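Local coordinates for protein galactitol 1-phosphate 5-dehydrogenase (Escherichia coli, PDB 4A2C) that catalyses the NAD-dependent oxidation of galactitol 1-phosphate to D-tagatose 6-phosphate as a zinc-containing member of the alcohol dehydrogenase family, at residues S3-T8 with P54-H59. Numbering follows the deposited sequence.
Sequences SVVNDT and PITLGH. With NI (nickel (II) ion), chain C.
With CG set anti to the backbone N (chi1 -168°), the carboxylate of Asp7 runs alongside the Pro54 ring, CG of Asp7 lying 3.5 Å from CG of the proline. In Thr56, chi1 of -72° turns CG2 anti to the backbone N and leaves OG1 beside that nitrogen, 3.2 Å from Val4 O. Water 1 joins the same hydroxyl to Ser3 OG, and water 2 spans the backbones by donating to Val4 O and accepting from Leu57 N. Between these ends the main chains pair directly through fairly straight bonds: Asn6 N to Ile55 O is 2.9 Å and Ile55 N to Asn6 O is 2.8 Å. This reciprocal pair defines one antiparallel, hydrogen-bonded bridge. On one flank Val5 CG2 packs at 3.8 Å against Pro54 CB; on another, the Asn6 and Leu57 side chains cross at about a right angle. Arg13 forms a salt bridge with Asp7, tying in strand 12-16. Further along, His59 NE2 binds nickel at 2.3 Å, with Cys38 as a second ligand; both probably hold the catalytic zinc in the working enzyme, as in related alcohol dehydrogenases. The bridge thus ties strand 2-6, paired with strand 12-16, to the loop carrying His59 in the GroES-like domain of this family.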
ATOM      1  N   SER A   3      39.146 -16.118   8.879  1.00 42.11           N
ATOM      2  CA  SER A   3      37.727 -15.762   8.957  1.00 33.79           C
ATOM      3  C   SER A   3      37.491 -14.773  10.095  1.00 43.39           C
ATOM      4  O   SER A   3      38.213 -14.778  11.095  1.00 47.62           O
ATOM      5  CB  SER A   3      36.865 -17.010   9.176  1.00 35.05           C
ATOM      6  OG  SER A   3      37.064 -17.550  10.472  1.00 38.96           O
ATOM      7  N   VAL A   4      36.485 -13.917   9.941  1.00 38.61           N
ATOM      8  CA  VAL A   4      36.142 -12.954  10.981  1.00 44.86           C
ATOM      9  C   VAL A   4      34.972 -13.477  11.815  1.00 50.22           C
ATOM     10  O   VAL A   4      33.877 -13.717  11.291  1.00 51.67           O
ATOM     11  CB  VAL A   4      35.782 -11.578  10.387  1.00 41.50           C
ATOM     12  CG1 VAL A   4      35.332 -10.614  11.489  1.00 41.16           C
ATOM     13  CG2 VAL A   4      36.967 -11.001   9.624  1.00 43.85           C
ATOM     14  N   VAL A   5      35.207 -13.656  13.112  1.00 47.35           N
ATOM     15  CA  VAL A   5      34.162 -14.121  14.013  1.00 43.63           C
ATOM     16  C   VAL A   5      33.941 -13.126  15.144  1.00 45.70           C
ATOM     17  O   VAL A   5      34.898 -12.618  15.731  1.00 47.13           O
ATOM     18  CB  VAL A   5      34.489 -15.516  14.598  1.00 47.02           C
ATOM     19  CG1 VAL A   5      35.842 -16.011  14.099  1.00 49.01           C
ATOM     20  CG2 VAL A   5      34.450 -15.490  16.119  1.00 51.81           C
ATOM     21  N   ASN A   6      32.678 -12.831  15.435  1.00 45.78           N
ATOM     22  CA  ASN A   6      32.346 -11.973  16.566  1.00 49.47           C
ATOM     23  C   ASN A   6      31.571 -12.758  17.632  1.00 52.71           C
ATOM     24  O   ASN A   6      30.787 -13.650  17.298  1.00 52.30           O
ATOM     25  CB  ASN A   6      31.584 -10.726  16.101  1.00 53.47           C
ATOM     26  CG  ASN A   6      30.378 -11.059  15.239  1.00 53.00           C
ATOM     27  OD1 ASN A   6      30.507 -11.381  14.052  1.00 50.11           O
ATOM     28  ND2 ASN A   6      29.191 -10.970  15.830  1.00 55.49           N
ATOM     29  N   ASP A   7      31.808 -12.458  18.907  1.00 59.10           N
ATOM     30  CA  ASP A   7      31.202 -13.234  19.990  1.00 64.94           C
ATOM     31  C   ASP A   7      30.335 -12.376  20.904  1.00 68.03           C
ATOM     32  O   ASP A   7      30.111 -11.190  20.627  1.00 68.87           O
ATOM     33  CB  ASP A   7      32.274 -13.947  20.817  1.00 69.90           C
ATOM     34  CG  ASP A   7      31.687 -14.985  21.759  1.00 77.48           C
ATOM     35  OD1 ASP A   7      30.445 -15.010  21.910  1.00 79.86           O
ATOM     36  OD2 ASP A   7      32.459 -15.771  22.358  1.00 78.92           O
ATOM     37  N   THR A   8      29.843 -12.973  21.992  1.00 71.20           N
ATOM     38  CA  THR A   8      28.999 -12.224  22.921  1.00 79.30           C
ATOM     39  C   THR A   8      29.703 -10.902  23.204  1.00 84.11           C
ATOM     40  O   THR A   8      30.928 -10.844  23.359  1.00 85.58           O
ATOM     41  CB  THR A   8      28.572 -13.035  24.165  1.00 83.50           C
ATOM     42  OG1 THR A   8      28.267 -14.380  23.764  1.00 81.74           O
ATOM     43  CG2 THR A   8      27.312 -12.432  24.768  1.00 86.78           C
ATOM     44  N   PRO A  54      29.695 -17.609  19.291  1.00 56.29           N
ATOM     45  CA  PRO A  54      30.345 -16.729  18.312  1.00 50.93           C
ATOM     46  C   PRO A  54      29.798 -17.010  16.917  1.00 41.69           C
ATOM     47  O   PRO A  54      29.281 -18.105  16.672  1.00 35.94           O
ATOM     48  CB  PRO A  54      31.818 -17.148  18.387  1.00 54.61           C
ATOM     49  CG  PRO A  54      31.966 -17.852  19.706  1.00 59.68           C
ATOM     50  CD  PRO A  54      30.651 -18.533  19.925  1.00 59.83           C
ATOM     51  N   ILE A  55      29.903 -16.037  16.019  1.00 35.41           N
ATOM     52  CA  ILE A  55      29.364 -16.192  14.668  1.00 36.59           C
ATOM     53  C   ILE A  55      30.273 -15.582  13.601  1.00 35.03           C
ATOM     54  O   ILE A  55      31.105 -14.712  13.894  1.00 37.57           O
ATOM     55  CB  ILE A  55      27.942 -15.578  14.553  1.00 32.35           C
ATOM     56  CG1 ILE A  55      27.375 -15.767  13.138  1.00 28.76           C
ATOM     57  CG2 ILE A  55      27.952 -14.096  14.958  1.00 33.71           C
ATOM     58  CD1 ILE A  55      25.944 -15.322  12.984  1.00 28.72           C
ATOM     59  N   THR A  56      30.127 -16.067  12.369  1.00 34.85           N
ATOM     60  CA  THR A  56      30.752 -15.442  11.208  1.00 34.98           C
ATOM     61  C   THR A  56      29.667 -14.879  10.291  1.00 35.62           C
ATOM     62  O   THR A  56      28.906 -15.634   9.678  1.00 38.57           O
ATOM     63  CB  THR A  56      31.629 -16.444  10.429  1.00 39.69           C
ATOM     64  OG1 THR A  56      32.804 -16.728  11.192  1.00 40.98           O
ATOM     65  CG2 THR A  56      32.046 -15.864   9.071  1.00 38.64           C
ATOM     66  N   LEU A  57      29.589 -13.553  10.212  1.00 25.00           N
ATOM     67  CA  LEU A  57      28.595 -12.883   9.376  1.00 26.79           C
ATOM     68  C   LEU A  57      29.050 -12.803   7.908  1.00 30.94           C
ATOM     69  O   LEU A  57      30.014 -13.460   7.513  1.00 29.33           O
ATOM     70  CB  LEU A  57      28.322 -11.483   9.919  1.00 26.47           C
ATOM     71  CG  LEU A  57      27.382 -11.319  11.111  1.00 33.79           C
ATOM     72  CD1 LEU A  57      26.855 -12.659  11.590  1.00 34.30           C
ATOM     73  CD2 LEU A  57      28.052 -10.563  12.249  1.00 35.78           C
ATOM     74  N   GLY A  58      28.340 -12.011   7.106  1.00 30.75           N
ATOM     75  CA  GLY A  58      28.737 -11.750   5.729  1.00 26.14           C
ATOM     76  C   GLY A  58      27.870 -12.465   4.703  1.00 28.87           C
ATOM     77  O   GLY A  58      28.013 -13.691   4.494  1.00 20.17           O
ATOM     78  N   HIS A  59      26.975 -11.703   4.065  1.00 25.58           N
ATOM     79  CA  HIS A  59      26.097 -12.248   3.035  1.00 20.45           C
ATOM     80  C   HIS A  59      26.105 -11.421   1.753  1.00 22.17           C
ATOM     81  O   HIS A  59      25.189 -11.545   0.940  1.00 19.73           O
ATOM     82  CB  HIS A  59      24.674 -12.328   3.545  1.00 17.85           C
ATOM     83  CG  HIS A  59      24.104 -11.000   3.928  1.00 23.38           C
ATOM     84  ND1 HIS A  59      24.274 -10.452   5.183  1.00 25.50           N
ATOM     85  CD2 HIS A  59      23.389 -10.094   3.217  1.00 24.67           C
ATOM     86  CE1 HIS A  59      23.669  -9.278   5.235  1.00 29.31           C
ATOM     87  NE2 HIS A  59      23.131  -9.035   4.053  1.00 24.96           N
TER
HETATM   88 NI    NI C1347      22.383  -6.957   3.498  1.00 41.61          NI
HETATM   89  O   HOH W   1      34.600 -18.940  11.446  1.00 43.46           O
HETATM   90  O   HOH W   2      31.737 -12.031  11.499  1.00 24.94           O